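Local structure of host Factor for Q beta (Staphylococcus aureus, 1KQ1) at residues Val22-Leu27 and His53-His58; Tyr42-Asn47 and His58-Tyr63. The protein probably binds RNA as a ring-shaped hexamer of the bacterial Sm-like family and acts as a pleiotropic regulator of translation. One frame throughout, in Å; residues are numbered along the deposited sequence.

Contact 1 of 2, residues Val22-Leu27 and His53-His58; sequences VTVFFL and HLIYKH
I55 meets V24 and F26 through its two branches. The branch methyl CG2 makes the closer touch, 3.5 Å from F26 CE1. It reaches the ring obliquely. The longer branch ends in CD1, which lies 4.0 Å from F26 CZ and 4.3 Å from V24 CG1. The phenylalanine side chain and the isoleucine side chain cross at about a right angle. I55 has CG1 beside its backbone N (chi1 -58°) and an extended chi2 of 167°. This places CD1 within contact distance of both partners. V24 CG1 also sits over one face of the F26 ring, toward the rim, so the ring meets both V24 and I55. L46 and I60 also pack on I55.

The two strands are not paired neighbours. The V24 and I55 CA atoms are 9.4 Å apart, and the contact between them is made by side chains. In sequence order, 21-26 is the first strand and 51-56 the fourth of the strongly bent antiparallel sheet of the Sm fold. The contact is therefore made across the interior of the barrel. H53, L54 and I55 pair with a strand of a second subunit, which carries the sheet across the interface. T62 of that subunit packs on F26. A bound acetic acid molecule, probably from the crystallisation liquor, lies near the F26 side chain.

The remaining contact is side chain to backbone. L27 CD1 rests 3.5 Å from H58 O, a van der Waals touch beside the turn 57-58. Within its own segment, H58 has Y56 CB 3.4 Å above its ring, over the centre. H58 NE2 hydrogen-bonds to I60 O of the second subunit.

Contact 2 of 2, residues Tyr42-Asn47 and His58-Tyr63; sequences YVVSLN and HAISTY
A water molecule joins Y42 and H58. It donates to Y42 O at 2.9 Å and accepts from H58 N at 2.9 Å. The link is thus backbone to backbone. It lies where strand 43-48 begins and where the 3-10 turn leads into strand 60-65. These are the third and fifth strands of the Sm fold. They are not neighbours in the sheet and meet across the barrel interior.

The other touches come from one methyl group, V44 CG2. It lies 4.1 Å from I60 CD1 and 3.8 Å from Y63 OH. With CG1 anti to the backbone N (chi1 174°), CG2 is the branch that meets I60 and Y63. The V44 and I60 side chains meet at about a right angle. I60 CG2 sits over one face of the Y63 ring, offset toward the rim, so isoleucine and tyrosine pack together against the valine.

S61 and T62 form a classic beta bulge opposite F25. L12 and F15 of helix 7-17 also pack on Y63.

Y63 OH is hydrogen-bonded to Y56 OH of a third subunit. The hydroxyl is buried against a methyl group, yet its polar need is met across the interface. Barrel interior and hexamer contact are therefore joined in one side chain.

In the fold
From the N terminus, helix 7-17 comes first, then strand 21-26, which supplies the first half of contact 1. Strand 31-39 follows, and strand 43-48 opens contact 2. Strand 51-56 then closes contact 1 over the 25 residues between its segments. Strand 60-65 closes contact 2 over the 10 residues between its own. The segments alternate along the chain, so the two contacts cross. They meet at H58, which belongs to both. Probable backbone hydrogen bonds also join them, F25 O to S61 N and H53 O to L46 N, each 2.8 Å. Contact 1 ties the first strand to the fourth and contact 2 the third to the fifth, both across the barrel interior; both touch the third subunit.

Contact 1 of 2, residues Val22-Leu27 and His53-His58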
loop_
_atom_site.group_PDB
_atom_site.type_symbol
_atom_site.label_atom_id
_atom_site.label_comp_id
_atom_site.label_asym_id
_atom_site.label_seq_id
_atom_site.Cartn_x
_atom_site.Cartn_y
_atom_site.Cartn_z
ATOM N N VAL C 22 7.968 -22.343 -6.105
ATOM C CA VAL C 22 8.181 -20.927 -6.300
ATOM C C VAL C 22 8.369 -20.245 -4.936
ATOM O O VAL C 22 7.822 -20.703 -3.944
ATOM C CB VAL C 22 6.904 -20.319 -6.960
ATOM C CG1 VAL C 22 6.966 -18.792 -7.013
ATOM C CG2 VAL C 22 6.720 -20.922 -8.370
ATOM N N THR C 23 9.146 -19.175 -4.954
ATOM C CA THR C 23 9.363 -18.345 -3.773
ATOM C C THR C 23 8.565 -17.047 -4.031
ATOM O O THR C 23 8.734 -16.370 -5.061
ATOM C CB THR C 23 10.826 -17.978 -3.584
ATOM O OG1 THR C 23 11.572 -19.193 -3.319
ATOM C CG2 THR C 23 11.009 -17.043 -2.363
ATOM N N VAL C 24 7.691 -16.741 -3.096
ATOM C CA VAL C 24 6.868 -15.535 -3.169
ATOM C C VAL C 24 7.438 -14.523 -2.166
ATOM O O VAL C 24 7.568 -14.855 -0.947
ATOM C CB VAL C 24 5.434 -15.860 -2.756
ATOM C CG1 VAL C 24 4.561 -14.565 -2.699
ATOM C CG2 VAL C 24 4.810 -16.844 -3.734
ATOM N N PHE C 25 7.826 -13.344 -2.646
ATOM C CA PHE C 25 8.276 -12.293 -1.749
ATOM C C PHE C 25 7.132 -11.358 -1.554
ATOM O O PHE C 25 6.397 -11.044 -2.499
ATOM C CB PHE C 25 9.463 -11.525 -2.326
ATOM C CG PHE C 25 10.735 -12.284 -2.251
ATOM C CD1 PHE C 25 11.641 -12.015 -1.250
ATOM C CD2 PHE C 25 11.006 -13.249 -3.198
ATOM C CE1 PHE C 25 12.852 -12.719 -1.188
ATOM C CE2 PHE C 25 12.215 -13.965 -3.151
ATOM C CZ PHE C 25 13.131 -13.686 -2.137
ATOM N N PHE C 26 6.973 -10.903 -0.312
ATOM C CA PHE C 26 5.869 -9.974 0.033
ATOM C C PHE C 26 6.306 -8.515 0.062
ATOM O O PHE C 26 7.486 -8.218 0.007
ATOM C CB PHE C 26 5.329 -10.405 1.409
ATOM C CG PHE C 26 4.687 -11.738 1.398
ATOM C CD1 PHE C 26 3.318 -11.842 1.160
ATOM C CD2 PHE C 26 5.451 -12.895 1.599
ATOM C CE1 PHE C 26 2.713 -13.112 1.123
ATOM C CE2 PHE C 26 4.851 -14.170 1.558
ATOM C CZ PHE C 26 3.481 -14.258 1.318
ATOM N N LEU C 27 5.347 -7.590 0.200
ATOM C CA LEU C 27 5.694 -6.182 0.251
ATOM C C LEU C 27 6.649 -5.855 1.363
ATOM O O LEU C 27 7.453 -4.932 1.205
ATOM C CB LEU C 27 4.457 -5.310 0.434
ATOM C CG LEU C 27 3.358 -5.406 -0.610
ATOM C CD1 LEU C 27 2.283 -4.330 -0.295
ATOM C CD2 LEU C 27 3.942 -5.180 -1.976
ATOM N N HIS C 53 -1.269 -21.787 2.326
ATOM C CA HIS C 53 -1.405 -20.339 2.413
ATOM C C HIS C 53 -2.316 -19.786 1.345
ATOM O O HIS C 53 -2.234 -20.154 0.160
ATOM C CB HIS C 53 -0.070 -19.645 2.211
ATOM C CG HIS C 53 1.055 -20.186 3.037
ATOM N ND1 HIS C 53 1.254 -19.806 4.346
ATOM C CD2 HIS C 53 2.101 -20.981 2.712
ATOM C CE1 HIS C 53 2.375 -20.341 4.792
ATOM N NE2 HIS C 53 2.909 -21.058 3.821
ATOM N N LEU C 54 -3.181 -18.863 1.729
ATOM C CA LEU C 54 -4.028 -18.186 0.754
ATOM C C LEU C 54 -3.464 -16.742 0.805
ATOM O O LEU C 54 -3.629 -16.048 1.818
ATOM C CB LEU C 54 -5.490 -18.176 1.192
ATOM C CG LEU C 54 -6.408 -17.473 0.209
ATOM C CD1 LEU C 54 -6.345 -18.232 -1.149
ATOM C CD2 LEU C 54 -7.824 -17.442 0.787
ATOM N N ILE C 55 -2.826 -16.322 -0.283
ATOM C CA ILE C 55 -2.098 -15.036 -0.348
ATOM C C ILE C 55 -2.795 -14.028 -1.201
ATOM O O ILE C 55 -3.280 -14.342 -2.308
ATOM C CB ILE C 55 -0.694 -15.293 -0.948
ATOM C CG1 ILE C 55 0.087 -16.319 -0.107
ATOM C CG2 ILE C 55 0.067 -14.014 -1.027
ATOM C CD1 ILE C 55 1.377 -16.846 -0.866
ATOM N N TYR C 56 -2.906 -12.802 -0.697
ATOM C CA TYR C 56 -3.480 -11.780 -1.544
ATOM C C TYR C 56 -2.438 -11.223 -2.515
ATOM O O TYR C 56 -1.312 -10.853 -2.121
ATOM C CB TYR C 56 -4.058 -10.585 -0.735
ATOM C CG TYR C 56 -5.385 -10.850 -0.095
ATOM C CD1 TYR C 56 -6.529 -11.030 -0.863
ATOM C CD2 TYR C 56 -5.484 -10.933 1.291
ATOM C CE1 TYR C 56 -7.744 -11.311 -0.249
ATOM C CE2 TYR C 56 -6.712 -11.195 1.912
ATOM C CZ TYR C 56 -7.823 -11.387 1.118
ATOM O OH TYR C 56 -9.027 -11.711 1.715
ATOM N N LYS C 57 -2.806 -11.161 -3.811
ATOM C CA LYS C 57 -1.867 -10.593 -4.757
ATOM C C LYS C 57 -1.463 -9.164 -4.385
ATOM O O LYS C 57 -0.353 -8.713 -4.698
ATOM C CB LYS C 57 -2.456 -10.595 -6.190
ATOM C CG LYS C 57 -2.338 -11.915 -6.942
ATOM C CD LYS C 57 -2.826 -11.700 -8.390
ATOM C CE LYS C 57 -2.597 -12.930 -9.285
ATOM N NZ LYS C 57 -3.134 -12.737 -10.714
ATOM N N HIS C 58 -2.358 -8.422 -3.710
ATOM C CA HIS C 58 -1.991 -7.065 -3.353
ATOM C C HIS C 58 -0.805 -7.017 -2.399
ATOM O O HIS C 58 -0.154 -5.966 -2.284
ATOM C CB HIS C 58 -3.200 -6.266 -2.779
ATOM C CG HIS C 58 -3.773 -6.800 -1.494
ATOM N ND1 HIS C 58 -5.125 -7.049 -1.350
ATOM C CD2 HIS C 58 -3.215 -7.042 -0.281
ATOM C CE1 HIS C 58 -5.376 -7.433 -0.110
ATOM N NE2 HIS C 58 -4.234 -7.443 0.565
#

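Contact 2 of 2, residues Tyr42-Asn47 and His58-Tyr63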
loop_
_atom_site.group_PDB
_atom_site.type_symbol
_atom_site.label_atom_id
_atom_site.label_comp_id
_atom_site.label_asym_id
_atom_site.label_seq_id
_atom_site.Cartn_x
_atom_site.Cartn_y
_atom_site.Cartn_z
ATOM N N TYR C 42 -7.408 -12.233 -7.512
ATOM C CA TYR C 42 -7.114 -11.623 -6.214
ATOM C C TYR C 42 -6.225 -12.418 -5.309
ATOM O O TYR C 42 -5.540 -11.827 -4.453
ATOM C CB TYR C 42 -8.408 -11.353 -5.452
ATOM C CG TYR C 42 -9.295 -10.366 -6.137
ATOM C CD1 TYR C 42 -8.807 -9.114 -6.502
ATOM C CD2 TYR C 42 -10.611 -10.685 -6.449
ATOM C CE1 TYR C 42 -9.604 -8.195 -7.170
ATOM C CE2 TYR C 42 -11.424 -9.767 -7.122
ATOM C CZ TYR C 42 -10.910 -8.525 -7.479
ATOM O OH TYR C 42 -11.696 -7.608 -8.152
ATOM N N VAL C 43 -6.230 -13.733 -5.463
ATOM C CA VAL C 43 -5.451 -14.565 -4.572
ATOM C C VAL C 43 -4.639 -15.645 -5.252
ATOM O O VAL C 43 -4.811 -15.929 -6.431
ATOM C CB VAL C 43 -6.355 -15.247 -3.500
ATOM C CG1 VAL C 43 -7.113 -14.159 -2.689
ATOM C CG2 VAL C 43 -7.398 -16.163 -4.171
ATOM N N VAL C 44 -3.706 -16.181 -4.474
ATOM C CA VAL C 44 -2.858 -17.271 -4.913
ATOM C C VAL C 44 -2.874 -18.291 -3.783
ATOM O O VAL C 44 -2.679 -17.949 -2.606
ATOM C CB VAL C 44 -1.414 -16.810 -5.162
ATOM C CG1 VAL C 44 -0.496 -18.050 -5.496
ATOM C CG2 VAL C 44 -1.352 -15.798 -6.265
ATOM N N SER C 45 -3.143 -19.547 -4.124
ATOM C CA SER C 45 -3.158 -20.616 -3.151
ATOM C C SER C 45 -1.795 -21.294 -3.196
ATOM O O SER C 45 -1.447 -21.901 -4.223
ATOM C CB SER C 45 -4.265 -21.619 -3.499
ATOM O OG SER C 45 -4.308 -22.634 -2.514
ATOM N N LEU C 46 -1.029 -21.223 -2.103
ATOM C CA LEU C 46 0.334 -21.761 -2.084
ATOM C C LEU C 46 0.430 -22.896 -1.100
ATOM O O LEU C 46 0.122 -22.734 0.065
ATOM C CB LEU C 46 1.355 -20.658 -1.730
ATOM C CG LEU C 46 2.849 -20.972 -1.917
ATOM C CD1 LEU C 46 3.166 -20.962 -3.416
ATOM C CD2 LEU C 46 3.694 -19.974 -1.154
ATOM N N ASN C 47 0.841 -24.061 -1.601
ATOM C CA ASN C 47 0.970 -25.284 -0.814
ATOM C C ASN C 47 2.426 -25.354 -0.392
ATOM O O ASN C 47 3.350 -25.461 -1.217
ATOM C CB ASN C 47 0.561 -26.454 -1.721
ATOM C CG ASN C 47 0.869 -27.822 -1.127
ATOM O OD1 ASN C 47 0.523 -28.854 -1.716
ATOM N ND2 ASN C 47 1.527 -27.846 0.014
ATOM N N HIS C 58 -2.358 -8.422 -3.710
ATOM C CA HIS C 58 -1.991 -7.065 -3.353
ATOM C C HIS C 58 -0.805 -7.017 -2.399
ATOM O O HIS C 58 -0.154 -5.966 -2.284
ATOM C CB HIS C 58 -3.200 -6.266 -2.779
ATOM C CG HIS C 58 -3.773 -6.800 -1.494
ATOM N ND1 HIS C 58 -5.125 -7.049 -1.350
ATOM C CD2 HIS C 58 -3.215 -7.042 -0.281
ATOM C CE1 HIS C 58 -5.376 -7.433 -0.110
ATOM N NE2 HIS C 58 -4.234 -7.443 0.565
ATOM N N ALA C 59 -0.514 -8.140 -1.732
ATOM C CA ALA C 59 0.614 -8.181 -0.812
ATOM C C ALA C 59 1.877 -8.769 -1.420
ATOM O O ALA C 59 2.922 -8.845 -0.749
ATOM C CB ALA C 59 0.234 -8.969 0.452
ATOM N N ILE C 60 1.778 -9.261 -2.661
ATOM C CA ILE C 60 2.958 -9.846 -3.294
ATOM C C ILE C 60 3.810 -8.840 -4.020
ATOM O O ILE C 60 3.306 -7.918 -4.686
ATOM C CB ILE C 60 2.521 -10.948 -4.296
ATOM C CG1 ILE C 60 1.781 -12.055 -3.541
ATOM C CG2 ILE C 60 3.770 -11.484 -5.077
ATOM C CD1 ILE C 60 1.140 -13.072 -4.506
ATOM N N SER C 61 5.130 -8.980 -3.825
ATOM C CA SER C 61 6.088 -8.138 -4.550
ATOM C C SER C 61 6.642 -8.877 -5.753
ATOM O O SER C 61 6.601 -8.358 -6.899
ATOM C CB SER C 61 7.239 -7.805 -3.609
ATOM O OG SER C 61 8.218 -7.166 -4.389
ATOM N N THR C 62 7.132 -10.092 -5.517
ATOM C CA THR C 62 7.823 -10.829 -6.583
ATOM C C THR C 62 7.655 -12.314 -6.508
ATOM O O THR C 62 7.502 -12.860 -5.433
ATOM C CB THR C 62 9.360 -10.586 -6.400
ATOM O OG1 THR C 62 9.626 -9.188 -6.325
ATOM C CG2 THR C 62 10.213 -11.177 -7.554
ATOM N N TYR C 63 7.730 -12.995 -7.658
ATOM C CA TYR C 63 7.823 -14.465 -7.686
ATOM C C TYR C 63 9.192 -14.812 -8.252
ATOM O O TYR C 63 9.638 -14.174 -9.223
ATOM C CB TYR C 63 6.820 -15.116 -8.633
ATOM C CG TYR C 63 5.389 -14.786 -8.404
ATOM C CD1 TYR C 63 4.587 -15.563 -7.570
ATOM C CD2 TYR C 63 4.831 -13.694 -9.051
ATOM C CE1 TYR C 63 3.197 -15.229 -7.418
ATOM C CE2 TYR C 63 3.486 -13.354 -8.894
ATOM C CZ TYR C 63 2.697 -14.129 -8.089
ATOM O OH TYR C 63 1.375 -13.791 -7.959
HETATM O O HOH W 1 -5.190 -8.989 -4.050
#